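Local coordinates for protein CCMAN5 (Cellulosimicrobium cellulans, PDB 2XSG) that probably hydrolyses alpha-mannosidic linkages as a family 92 glycoside hydrolase, enabling mannose-6-phosphate modification of yeast-produced lysosomal enzymes, at residues Thr607-Arg612 with Asp717-Gln722; Val689-Phe694 with Phe749-Gln754. One frame throughout, in Å; residues are numbered along the deposited sequence.

Contact 1. Residues Thr607-Arg612 with Asp717-Gln722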
ATOM      1  N   THR A 607     -15.349  19.591  -6.912  1.00  4.43           N
ATOM      2  CA  THR A 607     -14.859  18.367  -6.278  1.00  4.57           C
ATOM      3  C   THR A 607     -15.391  17.158  -7.054  1.00  5.01           C
ATOM      4  O   THR A 607     -14.628  16.265  -7.441  1.00  4.68           O
ATOM      5  CB  THR A 607     -15.225  18.333  -4.771  1.00  4.83           C
ATOM      6  OG1 THR A 607     -14.276  19.123  -4.039  1.00  5.03           O
ATOM      7  CG2 THR A 607     -15.210  16.894  -4.198  1.00  4.07           C
ATOM      8  N   GLN A 608     -16.687  17.173  -7.341  1.00  4.69           N
ATOM      9  CA  GLN A 608     -17.312  16.108  -8.121  1.00  5.02           C
ATOM     10  C   GLN A 608     -16.654  15.941  -9.479  1.00  4.82           C
ATOM     11  O   GLN A 608     -16.328  14.820  -9.877  1.00  4.26           O
ATOM     12  CB  GLN A 608     -18.806  16.380  -8.286  1.00  5.08           C
ATOM     13  CG  GLN A 608     -19.548  16.329  -6.965  1.00  4.56           C
ATOM     14  CD  GLN A 608     -20.716  17.296  -6.909  1.00  6.69           C
ATOM     15  OE1 GLN A 608     -21.413  17.516  -7.905  1.00  7.39           O
ATOM     16  NE2 GLN A 608     -20.937  17.872  -5.740  1.00  6.42           N
ATOM     17  N   LYS A 609     -16.449  17.053 -10.180  1.00  5.18           N
ATOM     18  CA  LYS A 609     -15.781  17.022 -11.481  1.00  5.44           C
ATOM     19  C   LYS A 609     -14.401  16.392 -11.387  1.00  5.14           C
ATOM     20  O   LYS A 609     -14.079  15.459 -12.138  1.00  5.18           O
ATOM     21  CB  LYS A 609     -15.655  18.431 -12.079  1.00  5.41           C
ATOM     22  CG  LYS A 609     -15.076  18.444 -13.513  1.00  7.16           C
ATOM     23  CD  LYS A 609     -14.791  19.863 -14.071  1.00  6.45           C
ATOM     24  CE  LYS A 609     -13.687  20.552 -13.260  1.00  8.21           C
ATOM     25  NZ  LYS A 609     -13.244  21.834 -13.862  1.00  5.68           N
ATOM     26  N   TRP A 610     -13.590  16.907 -10.470  1.00  4.82           N
ATOM     27  CA  TRP A 610     -12.202  16.470 -10.346  1.00  5.42           C
ATOM     28  C   TRP A 610     -12.049  15.045  -9.862  1.00  5.90           C
ATOM     29  O   TRP A 610     -11.157  14.330 -10.336  1.00  6.04           O
ATOM     30  CB  TRP A 610     -11.394  17.444  -9.474  1.00  5.65           C
ATOM     31  CG  TRP A 610     -11.055  18.666 -10.269  1.00  6.25           C
ATOM     32  CD1 TRP A 610     -11.549  19.938 -10.095  1.00  5.94           C
ATOM     33  CD2 TRP A 610     -10.199  18.717 -11.419  1.00  5.38           C
ATOM     34  NE1 TRP A 610     -11.021  20.775 -11.055  1.00  6.23           N
ATOM     35  CE2 TRP A 610     -10.188  20.052 -11.873  1.00  5.00           C
ATOM     36  CE3 TRP A 610      -9.407  17.764 -12.088  1.00  6.60           C
ATOM     37  CZ2 TRP A 610      -9.431  20.458 -12.971  1.00  6.75           C
ATOM     38  CZ3 TRP A 610      -8.659  18.167 -13.184  1.00  6.73           C
ATOM     39  CH2 TRP A 610      -8.674  19.504 -13.613  1.00  7.78           C
ATOM     40  N   ALA A 611     -12.918  14.633  -8.935  1.00  5.88           N
ATOM     41  CA  ALA A 611     -12.949  13.238  -8.479  1.00  6.31           C
ATOM     42  C   ALA A 611     -13.247  12.287  -9.639  1.00  6.41           C
ATOM     43  O   ALA A 611     -12.502  11.329  -9.869  1.00  6.48           O
ATOM     44  CB  ALA A 611     -13.948  13.045  -7.350  1.00  6.74           C
ATOM     45  N   ARG A 612     -14.309  12.563 -10.391  1.00  5.48           N
ATOM     46  CA  ARG A 612     -14.624  11.721 -11.537  1.00  5.71           C
ATOM     47  C   ARG A 612     -13.505  11.753 -12.593  1.00  5.40           C
ATOM     48  O   ARG A 612     -13.172  10.711 -13.169  1.00  5.68           O
ATOM     49  CB  ARG A 612     -15.989  12.085 -12.142  1.00  5.10           C
ATOM     50  CG  ARG A 612     -16.448  11.155 -13.263  1.00  5.41           C
ATOM     51  CD  ARG A 612     -16.815   9.761 -12.778  1.00  6.48           C
ATOM     52  NE  ARG A 612     -16.955   8.799 -13.881  1.00  6.21           N
ATOM     53  CZ  ARG A 612     -18.039   8.059 -14.118  1.00  5.90           C
ATOM     54  NH1 ARG A 612     -19.103   8.134 -13.327  1.00  5.14           N
ATOM     55  NH2 ARG A 612     -18.048   7.198 -15.138  1.00  6.21           N
ATOM     56  N   ASP A 717     -20.977  11.080 -18.259  1.00  7.91           N
ATOM     57  CA  ASP A 717     -21.209  12.504 -18.426  1.00  7.77           C
ATOM     58  C   ASP A 717     -21.959  13.061 -17.230  1.00  7.01           C
ATOM     59  O   ASP A 717     -21.825  14.239 -16.904  1.00  7.40           O
ATOM     60  CB  ASP A 717     -22.015  12.772 -19.706  1.00  8.17           C
ATOM     61  CG  ASP A 717     -21.237  12.456 -20.978  1.00 10.84           C
ATOM     62  OD1 ASP A 717     -20.096  12.936 -21.137  1.00 10.92           O
ATOM     63  OD2 ASP A 717     -21.791  11.740 -21.841  1.00 13.87           O
ATOM     64  N   ALA A 718     -22.759  12.225 -16.587  1.00  6.05           N
ATOM     65  CA  ALA A 718     -23.569  12.668 -15.456  1.00  5.28           C
ATOM     66  C   ALA A 718     -22.866  12.357 -14.137  1.00  4.70           C
ATOM     67  O   ALA A 718     -23.221  11.414 -13.429  1.00  4.04           O
ATOM     68  CB  ALA A 718     -24.978  12.050 -15.504  1.00  5.44           C
ATOM     69  N   PHE A 719     -21.880  13.182 -13.803  1.00  4.10           N
ATOM     70  CA  PHE A 719     -21.054  12.955 -12.618  1.00  3.86           C
ATOM     71  C   PHE A 719     -21.210  14.053 -11.554  1.00  3.97           C
ATOM     72  O   PHE A 719     -20.446  14.100 -10.593  1.00  3.75           O
ATOM     73  CB  PHE A 719     -19.580  12.779 -13.032  1.00  3.22           C
ATOM     74  CG  PHE A 719     -19.062  13.879 -13.912  1.00  3.95           C
ATOM     75  CD1 PHE A 719     -18.723  15.117 -13.374  1.00  4.35           C
ATOM     76  CD2 PHE A 719     -18.920  13.682 -15.290  1.00  3.62           C
ATOM     77  CE1 PHE A 719     -18.253  16.146 -14.192  1.00  5.28           C
ATOM     78  CE2 PHE A 719     -18.445  14.693 -16.107  1.00  4.96           C
ATOM     79  CZ  PHE A 719     -18.114  15.933 -15.561  1.00  5.74           C
ATOM     80  N   TYR A 720     -22.179  14.950 -11.747  1.00  4.67           N
ATOM     81  CA  TYR A 720     -22.456  16.038 -10.789  1.00  5.07           C
ATOM     82  C   TYR A 720     -23.677  15.668  -9.973  1.00  5.55           C
ATOM     83  O   TYR A 720     -24.669  15.164 -10.518  1.00  5.52           O
ATOM     84  CB  TYR A 720     -22.761  17.362 -11.499  1.00  5.24           C
ATOM     85  CG  TYR A 720     -21.616  18.014 -12.261  1.00  6.67           C
ATOM     86  CD1 TYR A 720     -20.579  18.645 -11.585  1.00  6.37           C
ATOM     87  CD2 TYR A 720     -21.597  18.027 -13.653  1.00  7.96           C
ATOM     88  CE1 TYR A 720     -19.550  19.239 -12.257  1.00  6.51           C
ATOM     89  CE2 TYR A 720     -20.552  18.634 -14.354  1.00  7.73           C
ATOM     90  CZ  TYR A 720     -19.537  19.253 -13.635  1.00  8.26           C
ATOM     91  OH  TYR A 720     -18.485  19.865 -14.280  1.00  7.74           O
ATOM     92  N   VAL A 721     -23.613  15.919  -8.666  1.00  5.85           N
ATOM     93  CA  VAL A 721     -24.752  15.683  -7.778  1.00  6.16           C
ATOM     94  C   VAL A 721     -25.772  16.807  -7.964  1.00  7.12           C
ATOM     95  O   VAL A 721     -25.398  17.964  -7.990  1.00  6.45           O
ATOM     96  CB  VAL A 721     -24.311  15.561  -6.310  1.00  6.12           C
ATOM     97  CG1 VAL A 721     -25.515  15.439  -5.383  1.00  5.73           C
ATOM     98  CG2 VAL A 721     -23.362  14.362  -6.147  1.00  5.10           C
ATOM     99  N   GLN A 722     -27.045  16.446  -8.149  1.00  8.00           N
ATOM    100  CA  GLN A 722     -28.125  17.431  -8.323  1.00  8.68           C
ATOM    101  C   GLN A 722     -28.912  17.606  -7.034  1.00  8.92           C
ATOM    102  O   GLN A 722     -29.412  18.686  -6.751  1.00  8.96           O
ATOM    103  CB  GLN A 722     -29.090  17.003  -9.439  1.00  8.57           C
ATOM    104  CG  GLN A 722     -28.407  16.656 -10.744  1.00  9.81           C
ATOM    105  CD  GLN A 722     -27.593  17.820 -11.330  1.00 12.18           C
ATOM    106  OE1 GLN A 722     -26.362  17.729 -11.486  1.00 13.94           O
ATOM    107  NE2 GLN A 722     -28.274  18.906 -11.667  1.00  8.05           N
TER
HETATM  108  O   HOH W   1     -23.075  19.582  -8.580  1.00  5.49           O
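Phe719 holds CG in the crowded position between its backbone N and carbonyl carbon (chi1 52°), which lays the ring against the helix backbone at Lys609. On that helix Gln608 has CG anti to the carbonyl carbon and a chain bent at chi2, so its amide crosses Val721 at about a right angle. Lys609 and Arg612 instead start with CG anti to the backbone N. The Gln608 amide makes the direct polar link: Val721 N donates to Gln608 OE1 over 2.8 Å, fairly straight at 158° but arriving well above the carbonyl plane. A water lies within hydrogen-bonding distance of both residues, 2.7 Å from Gln608 OE1 and 2.9 Å from Val721 O. The same OE1 lies in the plane of the Tyr720 ring, at its edge.

Here helix 604-616 meets the start of strand 720-726, part of a mixed six-stranded sheet, and the turn just before it, where Phe719 sits, in the catalytic region of a family whose clan is the six-hairpin glycosidases. The axes of the short segments 607-612 and 720-722 come within 8.4 Å of each other, and Phe719 is the main side chain packed against the helix from the strand side. Its CE1 comes within 3.8 Å of Lys609 CA, and its CB packs 3.5 Å from Arg612 CG, the two side chains crossing obliquely. Phe719 CE1 also sits over one face of the Tyr720 ring, toward the rim. Lys609 lies alongside both aromatics, pointing the same way, with CD 3.7 Å from Tyr720 OH. Only its aliphatic part serves the contact, because the chain bends at chi3 and the ammonium leads off to a salt bridge with Glu573. Likewise Arg612 lends its methylenes here while its guanidinium hydrogen-bonds Thr301.

Contact 2. Residues Val689-Phe694 with Phe749-Gln754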
ATOM      1  N   VAL A 689     -17.807  14.012   0.570  1.00  5.48           N
ATOM      2  CA  VAL A 689     -18.579  13.509  -0.557  1.00  5.79           C
ATOM      3  C   VAL A 689     -17.899  13.896  -1.864  1.00  6.54           C
ATOM      4  O   VAL A 689     -17.479  15.050  -2.041  1.00  6.78           O
ATOM      5  CB  VAL A 689     -20.030  14.040  -0.526  1.00  6.18           C
ATOM      6  CG1 VAL A 689     -20.743  13.770  -1.851  1.00  5.15           C
ATOM      7  CG2 VAL A 689     -20.798  13.395   0.630  1.00  5.54           C
ATOM      8  N   GLY A 690     -17.769  12.920  -2.766  1.00  6.45           N
ATOM      9  CA  GLY A 690     -17.204  13.161  -4.099  1.00  6.69           C
ATOM     10  C   GLY A 690     -18.215  12.925  -5.208  1.00  6.67           C
ATOM     11  O   GLY A 690     -19.317  13.482  -5.177  1.00  6.55           O
ATOM     12  N   SER A 691     -17.835  12.090  -6.173  1.00  6.80           N
ATOM     13  CA  SER A 691     -18.701  11.730  -7.290  1.00  7.27           C
ATOM     14  C   SER A 691     -18.795  10.209  -7.409  1.00  7.25           C
ATOM     15  O   SER A 691     -18.013   9.597  -8.147  1.00  7.33           O
ATOM     16  CB  SER A 691     -18.165  12.356  -8.585  1.00  7.44           C
ATOM     17  OG  SER A 691     -18.967  12.018  -9.710  1.00  8.73           O
ATOM     18  N   PRO A 692     -19.742   9.581  -6.675  1.00  7.03           N
ATOM     19  CA  PRO A 692     -19.868   8.118  -6.744  1.00  6.85           C
ATOM     20  C   PRO A 692     -19.961   7.637  -8.191  1.00  6.38           C
ATOM     21  O   PRO A 692     -20.735   8.203  -8.974  1.00  6.46           O
ATOM     22  CB  PRO A 692     -21.181   7.807  -6.001  1.00  6.95           C
ATOM     23  CG  PRO A 692     -21.599   9.053  -5.314  1.00  7.37           C
ATOM     24  CD  PRO A 692     -20.730  10.206  -5.770  1.00  7.71           C
ATOM     25  N   PHE A 693     -19.187   6.604  -8.535  1.00  6.02           N
ATOM     26  CA  PHE A 693     -19.074   6.134  -9.925  1.00  6.34           C
ATOM     27  C   PHE A 693     -20.247   5.298 -10.391  1.00  6.15           C
ATOM     28  O   PHE A 693     -20.554   5.298 -11.573  1.00  5.89           O
ATOM     29  CB  PHE A 693     -17.836   5.246 -10.154  1.00  6.44           C
ATOM     30  CG  PHE A 693     -16.513   5.877  -9.818  1.00  5.28           C
ATOM     31  CD1 PHE A 693     -16.408   7.206  -9.413  1.00  4.45           C
ATOM     32  CD2 PHE A 693     -15.352   5.124  -9.969  1.00  3.54           C
ATOM     33  CE1 PHE A 693     -15.178   7.753  -9.121  1.00  5.70           C
ATOM     34  CE2 PHE A 693     -14.113   5.659  -9.671  1.00  4.58           C
ATOM     35  CZ  PHE A 693     -14.022   6.980  -9.250  1.00  5.56           C
ATOM     36  N   PHE A 694     -20.858   4.549  -9.478  1.00  5.99           N
ATOM     37  CA  PHE A 694     -21.767   3.466  -9.868  1.00  6.87           C
ATOM     38  C   PHE A 694     -23.217   3.709  -9.472  1.00  7.03           C
ATOM     39  O   PHE A 694     -23.500   4.428  -8.507  1.00  7.11           O
ATOM     40  CB  PHE A 694     -21.271   2.133  -9.299  1.00  6.88           C
ATOM     41  CG  PHE A 694     -19.843   1.809  -9.675  1.00  7.02           C
ATOM     42  CD1 PHE A 694     -19.481   1.619 -10.998  1.00  8.15           C
ATOM     43  CD2 PHE A 694     -18.862   1.697  -8.708  1.00  7.48           C
ATOM     44  CE1 PHE A 694     -18.155   1.321 -11.344  1.00  8.90           C
ATOM     45  CE2 PHE A 694     -17.538   1.401  -9.045  1.00  5.38           C
ATOM     46  CZ  PHE A 694     -17.190   1.206 -10.357  1.00  6.72           C
ATOM     47  N   PHE A 749     -27.960   9.603  -4.164  1.00  8.99           N
ATOM     48  CA  PHE A 749     -27.710  10.803  -4.948  1.00  9.99           C
ATOM     49  C   PHE A 749     -28.495  10.817  -6.261  1.00 10.21           C
ATOM     50  O   PHE A 749     -28.732   9.770  -6.849  1.00 11.20           O
ATOM     51  CB  PHE A 749     -26.218  10.955  -5.239  1.00  9.56           C
ATOM     52  CG  PHE A 749     -25.383  11.153  -4.018  1.00 10.07           C
ATOM     53  CD1 PHE A 749     -25.425  12.360  -3.319  1.00  8.43           C
ATOM     54  CD2 PHE A 749     -24.549  10.141  -3.565  1.00  8.30           C
ATOM     55  CE1 PHE A 749     -24.649  12.543  -2.183  1.00  9.12           C
ATOM     56  CE2 PHE A 749     -23.781  10.314  -2.434  1.00  8.51           C
ATOM     57  CZ  PHE A 749     -23.819  11.518  -1.740  1.00  8.05           C
ATOM     58  N   ARG A 750     -28.899  12.005  -6.698  1.00 10.30           N
ATOM     59  CA  ARG A 750     -29.455  12.203  -8.039  1.00 11.09           C
ATOM     60  C   ARG A 750     -28.370  12.892  -8.868  1.00  9.87           C
ATOM     61  O   ARG A 750     -27.924  13.992  -8.531  1.00  9.51           O
ATOM     62  CB  ARG A 750     -30.737  13.056  -7.966  1.00 11.87           C
ATOM     63  CG  ARG A 750     -31.551  13.178  -9.271  1.00 17.10           C
ATOM     64  CD  ARG A 750     -32.821  14.060  -9.081  1.00 23.45           C
ATOM     65  NE  ARG A 750     -33.655  13.593  -7.963  1.00 28.09           N
ATOM     66  CZ  ARG A 750     -34.770  14.183  -7.517  1.00 30.24           C
ATOM     67  NH1 ARG A 750     -35.239  15.299  -8.080  1.00 30.82           N
ATOM     68  NH2 ARG A 750     -35.426  13.648  -6.486  1.00 30.72           N
ATOM     69  N   MET A 751     -27.922  12.231  -9.933  1.00  9.54           N
ATOM     70  CA  MET A 751     -26.811  12.735 -10.755  1.00  8.36           C
ATOM     71  C   MET A 751     -27.296  13.429 -12.016  1.00  8.95           C
ATOM     72  O   MET A 751     -28.403  13.174 -12.482  1.00  8.99           O
ATOM     73  CB  MET A 751     -25.875  11.596 -11.125  1.00  8.41           C
ATOM     74  CG  MET A 751     -25.451  10.727  -9.963  1.00  7.45           C
ATOM     75  SD  MET A 751     -24.571  11.651  -8.680  1.00  7.68           S
ATOM     76  CE  MET A 751     -22.979  11.971  -9.418  1.00 10.18           C
ATOM     77  N   GLY A 752     -26.462  14.301 -12.574  1.00  8.70           N
ATOM     78  CA  GLY A 752     -26.809  15.033 -13.792  1.00  8.95           C
ATOM     79  C   GLY A 752     -25.561  15.524 -14.500  1.00  9.15           C
ATOM     80  O   GLY A 752     -24.448  15.448 -13.969  1.00  9.21           O
ATOM     81  N   GLU A 753     -25.749  16.045 -15.697  1.00  9.81           N
ATOM     82  CA  GLU A 753     -24.642  16.372 -16.574  1.00 10.36           C
ATOM     83  C   GLU A 753     -24.114  17.797 -16.370  1.00 10.33           C
ATOM     84  O   GLU A 753     -23.079  18.160 -16.939  1.00  9.40           O
ATOM     85  CB  GLU A 753     -25.047  16.128 -18.035  1.00 11.05           C
ATOM     86  CG  GLU A 753     -25.231  14.640 -18.345  1.00 12.54           C
ATOM     87  CD  GLU A 753     -25.487  14.344 -19.809  1.00 15.73           C
ATOM     88  OE1 GLU A 753     -25.083  15.159 -20.669  1.00 14.73           O
ATOM     89  OE2 GLU A 753     -26.075  13.274 -20.099  1.00 16.12           O
ATOM     90  N   GLN A 754     -24.820  18.587 -15.560  1.00 10.03           N
ATOM     91  CA  GLN A 754     -24.416  19.962 -15.277  1.00 10.20           C
ATOM     92  C   GLN A 754     -24.139  20.176 -13.797  1.00  9.49           C
ATOM     93  O   GLN A 754     -24.761  19.533 -12.968  1.00  9.00           O
ATOM     94  CB  GLN A 754     -25.499  20.956 -15.739  1.00 11.06           C
ATOM     95  CG  GLN A 754     -26.217  20.601 -17.050  1.00 13.06           C
ATOM     96  CD  GLN A 754     -25.290  20.627 -18.244  1.00 16.61           C
ATOM     97  OE1 GLN A 754     -24.307  21.376 -18.264  1.00 17.23           O
ATOM     98  NE2 GLN A 754     -25.601  19.814 -19.265  1.00 18.38           N
TER
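Phe749 points off its strand toward the 689-694 segment, and its ring carries the tight half of the contact. Pro692 crosses it at about a right angle, the pyrrolidine CG coming 3.6 Å from Phe749 CD2. At the far end of the ring Val689 meets it tip to tip, CG1 to Phe749 CZ at 3.8 Å. Both approaches are oblique to the ring and apolar. An alanine here removes the ring that both Val689 and Pro692 touch, and would probably loosen the seating of this segment against strand 746-752.

Two residues on, the packing slackens. Met751 also points toward the loop, but its chain is bent at chi2 and chi3, and the terminal CE merely stands 4.0 Å from Ser691 OG and 4.4 Å from Pro692 O. That hydroxyl is not waiting for a partner: it is hydrogen-bonded to Phe719 O. Past Met751 the chain runs out to Glu753 and Gln754, both exposed.

Strand 746-752 lies in the mixed sheet between strands 706-712 and 720-726, and Phe749 leans on Val721 and Ala724 of the latter. The loop joins strands 686-689 and 696-700 and lies between this sheet and helix 604-616, with Ser691 touching Gln608 and Arg612 of that helix and Phe693 packing against helices 604-616 and 665-675.

How the contacts relate
Both contacts are locally buried but peripheral, each centred about 27 Å from the centre of the chain, and contact 2 runs out to exposed Glu753 and Gln754. Their centres lie about 5 Å apart, and both reach the same sheet: contact 1 through strand 720-726, contact 2 through its neighbour 746-752. The strands are stitched by backbone bonds, among them a probable one of 2.6 Å from Gln722 N to Arg750 O. Contact 1 sets a helix against a strand start, pairing a polar amide with methylenes and aromatic rings, and hands its two charged ends to partners beyond the contact. Contact 2 has no hydrogen bond of its own. Val721 serves both, meeting Gln608, Phe749 and Met751.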